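Alp7A (Bacillus subtilis, PDB 5EC0) binds ADP and, as a plasmid-encoded actin-like protein of the bacterial cytoskeleton, probably polymerises to drive plasmid segregation. Local coordinates at residues Ile122-Thr127 against Asp174-Ile179; Ile3-Val8 against Gly368-Ser373. One frame throughout, in Å; residues are numbered along the deposited sequence.

Both contacts involve the same large mixed sheet, in which strands 119-129 and 2-10 are neighbours, and their centres lie about 7 Å apart. Contact 1 is a strand-to-strand pairing within that sheet, partly buried, with the backbone supplying most of its hydrogen bonds and an arginine-glutamine grip added on one face. Contact 2 is largely buried and packs helix 364-386 against strand 2-10, running nearly antiparallel to it; no backbone atom makes its hydrogen bonds across the interface, which come from side chains and include a salt bridge. Gln126 of contact 1 bridges the two, its NE2 bonding OD1 of Asn7 in contact 2.

Contact 1 of 2, residues Ile122-Thr127 against Asp174-Ile179; sequences IEYFQT and DAACRI
Arg178 grips the amide oxygen of Gln126 side-on with two nitrogens: NE lies 2.7 Å from OE1 of Gln126, and NH2 of Arg178 reaches the same OE1 at 3.0 Å. NE and NH2 converge on one oxygen close to the guanidinium plane; the amide plane is turned 63° from it. Gln126 suits the place because its chain, extended beyond CG (chi2 177°), carries the amide to the arginine and leaves NE2 to bond OD1 of Asn7. The Arg178 chain bends at chi2 (-55°), which swings CD round, and its NH2 also makes a weak hydrogen bond to OH of Tyr124, 2.9 Å away.

Beneath these side chains the backbones run parallel and are joined by hydrogen bonds from Phe125 N to Asp174 O (2.9 Å), Ala176 N to Phe125 O, Thr127 N to Ala176 O and Arg178 N to Thr127 O. This is a parallel pairing in the large mixed sheet of an actin-like ATPase, between strands 119-129 and 166-179.

On the face of Tyr124, Gln126 and Ala176, the small methyl of Ala176 lies near the hydroxyl end of the phenol, its CB 3.7 Å from Tyr124 OH. Asp174 runs beside the tyrosine, pointing the same way, with OD2 at the ring edge 3.7 Å from CD1 of Tyr124. The face of Phe125, Ala175, Thr127 and Cys177 is mostly apolar: CB of Phe125 lies 4.3 Å from CB of Ala175, and the Phe125 ring stacks on Phe151. CG2 of Thr127 is loosely neighboured by SG of Cys177, while the threonine hydroxyl bonds Val8 O; Met147 of helix 140-149 packs on both residues.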
loop_
_atom_site.group_PDB
_atom_site.type_symbol
_atom_site.label_atom_id
_atom_site.label_comp_id
_atom_site.label_asym_id
_atom_site.label_seq_id
_atom_site.Cartn_x
_atom_site.Cartn_y
_atom_site.Cartn_z
ATOM N N ILE A 122 15.247 -8.267 12.841
ATOM C CA ILE A 122 14.194 -8.699 11.932
ATOM C C ILE A 122 14.705 -9.875 11.087
ATOM O O ILE A 122 15.666 -9.727 10.320
ATOM C CB ILE A 122 13.738 -7.555 10.992
ATOM C CG1 ILE A 122 13.170 -6.388 11.799
ATOM C CG2 ILE A 122 12.715 -8.060 9.976
ATOM C CD1 ILE A 122 13.125 -5.096 11.021
ATOM N N GLU A 123 14.081 -11.042 11.235
ATOM C CA GLU A 123 14.563 -12.243 10.543
ATOM C C GLU A 123 14.323 -12.140 9.048
ATOM O O GLU A 123 15.191 -12.471 8.253
ATOM C CB GLU A 123 13.884 -13.494 11.092
ATOM C CG GLU A 123 14.180 -13.743 12.557
ATOM C CD GLU A 123 13.626 -15.067 13.049
ATOM O OE1 GLU A 123 13.455 -15.988 12.224
ATOM O OE2 GLU A 123 13.365 -15.182 14.261
ATOM N N TYR A 124 13.145 -11.642 8.681
ATOM C CA TYR A 124 12.726 -11.613 7.292
ATOM C C TYR A 124 11.947 -10.334 6.978
ATOM O O TYR A 124 10.821 -10.159 7.440
ATOM C CB TYR A 124 11.879 -12.852 6.976
ATOM C CG TYR A 124 11.681 -13.090 5.502
ATOM C CD1 TYR A 124 12.765 -13.401 4.680
ATOM C CD2 TYR A 124 10.410 -13.033 4.926
ATOM C CE1 TYR A 124 12.599 -13.640 3.316
ATOM C CE2 TYR A 124 10.233 -13.267 3.555
ATOM C CZ TYR A 124 11.330 -13.565 2.760
ATOM O OH TYR A 124 11.162 -13.801 1.418
ATOM N N PHE A 125 12.580 -9.434 6.233
ATOM C CA PHE A 125 11.955 -8.197 5.778
ATOM C C PHE A 125 11.530 -8.390 4.339
ATOM O O PHE A 125 12.284 -8.945 3.528
ATOM C CB PHE A 125 12.922 -7.006 5.896
ATOM C CG PHE A 125 12.378 -5.697 5.343
ATOM C CD1 PHE A 125 12.540 -5.361 4.003
ATOM C CD2 PHE A 125 11.726 -4.787 6.180
ATOM C CE1 PHE A 125 12.048 -4.162 3.505
ATOM C CE2 PHE A 125 11.233 -3.590 5.686
ATOM C CZ PHE A 125 11.391 -3.276 4.361
ATOM N N GLN A 126 10.340 -7.907 4.009
ATOM C CA GLN A 126 9.853 -8.045 2.661
ATOM C C GLN A 126 9.104 -6.781 2.254
ATOM O O GLN A 126 8.289 -6.228 3.019
ATOM C CB GLN A 126 8.963 -9.289 2.561
ATOM C CG GLN A 126 8.920 -9.924 1.220
ATOM C CD GLN A 126 8.086 -11.194 1.188
ATOM O OE1 GLN A 126 8.275 -12.033 0.310
ATOM N NE2 GLN A 126 7.145 -11.333 2.133
ATOM N N THR A 127 9.412 -6.304 1.059
ATOM C CA THR A 127 8.656 -5.217 0.461
ATOM C C THR A 127 8.474 -5.537 -1.031
ATOM O O THR A 127 8.531 -6.716 -1.435
ATOM C CB THR A 127 9.335 -3.831 0.707
ATOM O OG1 THR A 127 8.483 -2.789 0.227
ATOM C CG2 THR A 127 10.729 -3.721 0.045
ATOM N N ASP A 174 17.577 -10.989 6.803
ATOM C CA ASP A 174 17.290 -11.403 5.439
ATOM C C ASP A 174 16.221 -10.496 4.843
ATOM O O ASP A 174 15.286 -10.105 5.533
ATOM C CB ASP A 174 16.836 -12.860 5.412
ATOM C CG ASP A 174 16.862 -13.451 4.030
ATOM O OD1 ASP A 174 17.552 -12.878 3.155
ATOM O OD2 ASP A 174 16.201 -14.493 3.823
ATOM N N ALA A 175 16.349 -10.170 3.559
ATOM C CA ALA A 175 15.403 -9.261 2.926
ATOM C C ALA A 175 15.073 -9.685 1.489
ATOM O O ALA A 175 15.906 -10.260 0.810
ATOM C CB ALA A 175 15.952 -7.833 2.952
ATOM N N ALA A 176 13.847 -9.416 1.044
ATOM C CA ALA A 176 13.458 -9.702 -0.334
ATOM C C ALA A 176 12.479 -8.642 -0.857
ATOM O O ALA A 176 11.774 -7.978 -0.091
ATOM C CB ALA A 176 12.855 -11.107 -0.451
ATOM N N CYS A 177 12.458 -8.478 -2.173
ATOM C CA CYS A 177 11.589 -7.493 -2.810
ATOM C C CYS A 177 10.792 -8.160 -3.935
ATOM O O CYS A 177 11.385 -8.727 -4.848
ATOM C CB CYS A 177 12.401 -6.331 -3.353
ATOM S SG CYS A 177 11.374 -5.075 -4.101
ATOM N N ARG A 178 9.461 -8.105 -3.842
ATOM C CA ARG A 178 8.570 -8.720 -4.820
ATOM C C ARG A 178 8.054 -7.676 -5.814
ATOM O O ARG A 178 8.509 -6.541 -5.813
ATOM C CB ARG A 178 7.388 -9.400 -4.117
ATOM C CG ARG A 178 7.781 -10.337 -2.995
ATOM C CD ARG A 178 8.785 -11.437 -3.423
ATOM N NE ARG A 178 9.102 -12.241 -2.248
ATOM C CZ ARG A 178 9.589 -13.475 -2.264
ATOM N NH1 ARG A 178 9.846 -14.078 -3.412
ATOM N NH2 ARG A 178 9.819 -14.103 -1.120
ATOM N N ILE A 179 7.109 -8.066 -6.660
ATOM C CA ILE A 179 6.523 -7.151 -7.636
ATOM C C ILE A 179 5.116 -6.781 -7.212
ATOM O O ILE A 179 4.249 -7.669 -7.115
ATOM C CB ILE A 179 6.462 -7.772 -9.068
ATOM C CG1 ILE A 179 7.841 -8.253 -9.505
ATOM C CG2 ILE A 179 5.912 -6.755 -10.082
ATOM C CD1 ILE A 179 7.795 -9.261 -10.659
#

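Contact 2 of 2, residues Ile3-Val8 against Gly368-Ser373; sequences ISRMNV and GLEVLS
Asn7 points from strand 2-10 toward helix 364-386, and its CB rests 3.9 Å from CB of Leu369. Beyond it CG, anti to the carbonyl carbon (chi1 -64°), passes the same methylene and carries the amide in among the helix side chains. OD1 accepts a hydrogen bond from NE2 of Gln126. ND2 donates twice: to OG of Ser373 at 3.0 Å, a nearly straight bond (168°), and to OE1 of Glu370 at 2.9 Å, met from above the carboxylate plane. Both acceptors lie near the amide plane, so a short residue with a flat donor-acceptor end suits this buried site. The hydroxyl of Ser373 in turn donates to Glu370 O within the helix, which fixes its rotation. Glu370 also takes NE and NH2 of Arg5 on OE2, the nearer being NH2 at 3.0 Å, and Arg374 forms a second salt bridge there. CD1 of Leu369 packs against the Val8 backbone, 3.5 Å from Val8 O. This packing joins the C-terminal helix to the first strand of the actin-like fold. With two arginines beside it, the carboxylate of Glu370 is probably held ionised, and it would in turn ease the closeness of Arg5 and Arg374.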
loop_
_atom_site.group_PDB
_atom_site.type_symbol
_atom_site.label_atom_id
_atom_site.label_comp_id
_atom_site.label_asym_id
_atom_site.label_seq_id
_atom_site.Cartn_x
_atom_site.Cartn_y
_atom_site.Cartn_z
ATOM N N ILE A 3 11.783 -9.654 15.791
ATOM C CA ILE A 3 10.668 -9.694 14.848
ATOM C C ILE A 3 10.870 -10.786 13.795
ATOM O O ILE A 3 11.914 -10.831 13.152
ATOM C CB ILE A 3 10.509 -8.352 14.116
ATOM C CG1 ILE A 3 10.086 -7.254 15.081
ATOM C CG2 ILE A 3 9.500 -8.463 12.959
ATOM C CD1 ILE A 3 10.036 -5.913 14.407
ATOM N N SER A 4 9.875 -11.649 13.599
ATOM C CA SER A 4 10.026 -12.772 12.679
ATOM C C SER A 4 9.781 -12.365 11.230
ATOM O O SER A 4 10.552 -12.726 10.340
ATOM C CB SER A 4 9.077 -13.912 13.057
ATOM O OG SER A 4 9.368 -14.386 14.354
ATOM N N ARG A 5 8.692 -11.635 10.995
ATOM C CA ARG A 5 8.284 -11.258 9.644
ATOM C C ARG A 5 7.896 -9.789 9.598
ATOM O O ARG A 5 7.074 -9.324 10.398
ATOM C CB ARG A 5 7.094 -12.110 9.164
ATOM C CG ARG A 5 7.303 -13.630 9.242
ATOM C CD ARG A 5 6.042 -14.415 8.816
ATOM N NE ARG A 5 4.812 -13.785 9.313
ATOM C CZ ARG A 5 4.342 -13.925 10.549
ATOM N NH1 ARG A 5 4.991 -14.679 11.417
ATOM N NH2 ARG A 5 3.230 -13.303 10.920
ATOM N N MET A 6 8.484 -9.046 8.675
ATOM C CA MET A 6 8.025 -7.687 8.456
ATOM C C MET A 6 7.818 -7.416 6.971
ATOM O O MET A 6 8.749 -7.504 6.171
ATOM C CB MET A 6 9.000 -6.673 9.044
ATOM C CG MET A 6 8.598 -5.241 8.732
ATOM S SD MET A 6 9.559 -4.100 9.704
ATOM C CE MET A 6 8.830 -2.531 9.227
ATOM N N ASN A 7 6.578 -7.082 6.635
ATOM C CA ASN A 7 6.131 -6.877 5.270
ATOM C C ASN A 7 5.665 -5.446 5.061
ATOM O O ASN A 7 4.851 -4.943 5.818
ATOM C CB ASN A 7 5.011 -7.859 4.946
ATOM C CG ASN A 7 5.486 -9.305 4.998
ATOM O OD1 ASN A 7 6.477 -9.678 4.353
ATOM N ND2 ASN A 7 4.791 -10.120 5.770
ATOM N N VAL A 8 6.177 -4.793 4.031
ATOM C CA VAL A 8 5.949 -3.355 3.868
ATOM C C VAL A 8 5.445 -3.062 2.469
ATOM O O VAL A 8 6.009 -3.553 1.489
ATOM C CB VAL A 8 7.245 -2.543 4.137
ATOM C CG1 VAL A 8 7.068 -1.113 3.774
ATOM C CG2 VAL A 8 7.653 -2.665 5.608
ATOM N N GLY A 368 -0.465 -10.466 0.157
ATOM C CA GLY A 368 0.308 -11.338 -0.703
ATOM C C GLY A 368 1.715 -11.482 -0.163
ATOM O O GLY A 368 2.264 -12.579 -0.141
ATOM N N LEU A 369 2.302 -10.375 0.289
ATOM C CA LEU A 369 3.590 -10.460 0.964
ATOM C C LEU A 369 3.471 -11.328 2.214
ATOM O O LEU A 369 4.339 -12.153 2.486
ATOM C CB LEU A 369 4.118 -9.081 1.353
ATOM C CG LEU A 369 4.596 -8.140 0.248
ATOM C CD1 LEU A 369 5.270 -6.884 0.826
ATOM C CD2 LEU A 369 5.527 -8.867 -0.761
ATOM N N GLU A 370 2.407 -11.129 2.986
ATOM C CA GLU A 370 2.260 -11.870 4.231
ATOM C C GLU A 370 2.261 -13.397 3.965
ATOM O O GLU A 370 2.969 -14.155 4.627
ATOM C CB GLU A 370 0.986 -11.431 4.963
ATOM C CG GLU A 370 0.732 -12.155 6.289
ATOM C CD GLU A 370 1.771 -11.848 7.374
ATOM O OE1 GLU A 370 2.466 -10.816 7.274
ATOM O OE2 GLU A 370 1.887 -12.646 8.333
ATOM N N VAL A 371 1.485 -13.825 2.976
ATOM C CA VAL A 371 1.446 -15.223 2.557
ATOM C C VAL A 371 2.842 -15.725 2.182
ATOM O O VAL A 371 3.249 -16.816 2.589
ATOM C CB VAL A 371 0.492 -15.425 1.342
ATOM C CG1 VAL A 371 0.781 -16.768 0.604
ATOM C CG2 VAL A 371 -0.968 -15.332 1.752
ATOM N N LEU A 372 3.582 -14.936 1.403
ATOM C CA LEU A 372 4.921 -15.367 1.015
ATOM C C LEU A 372 5.842 -15.468 2.234
ATOM O O LEU A 372 6.696 -16.339 2.294
ATOM C CB LEU A 372 5.511 -14.434 -0.037
ATOM C CG LEU A 372 4.875 -14.637 -1.421
ATOM C CD1 LEU A 372 5.543 -13.762 -2.477
ATOM C CD2 LEU A 372 4.905 -16.139 -1.836
ATOM N N SER A 373 5.658 -14.596 3.215
ATOM C CA SER A 373 6.558 -14.603 4.363
ATOM C C SER A 373 6.245 -15.799 5.266
ATOM O O SER A 373 7.150 -16.342 5.874
ATOM C CB SER A 373 6.486 -13.272 5.139
ATOM O OG SER A 373 5.248 -13.127 5.807
#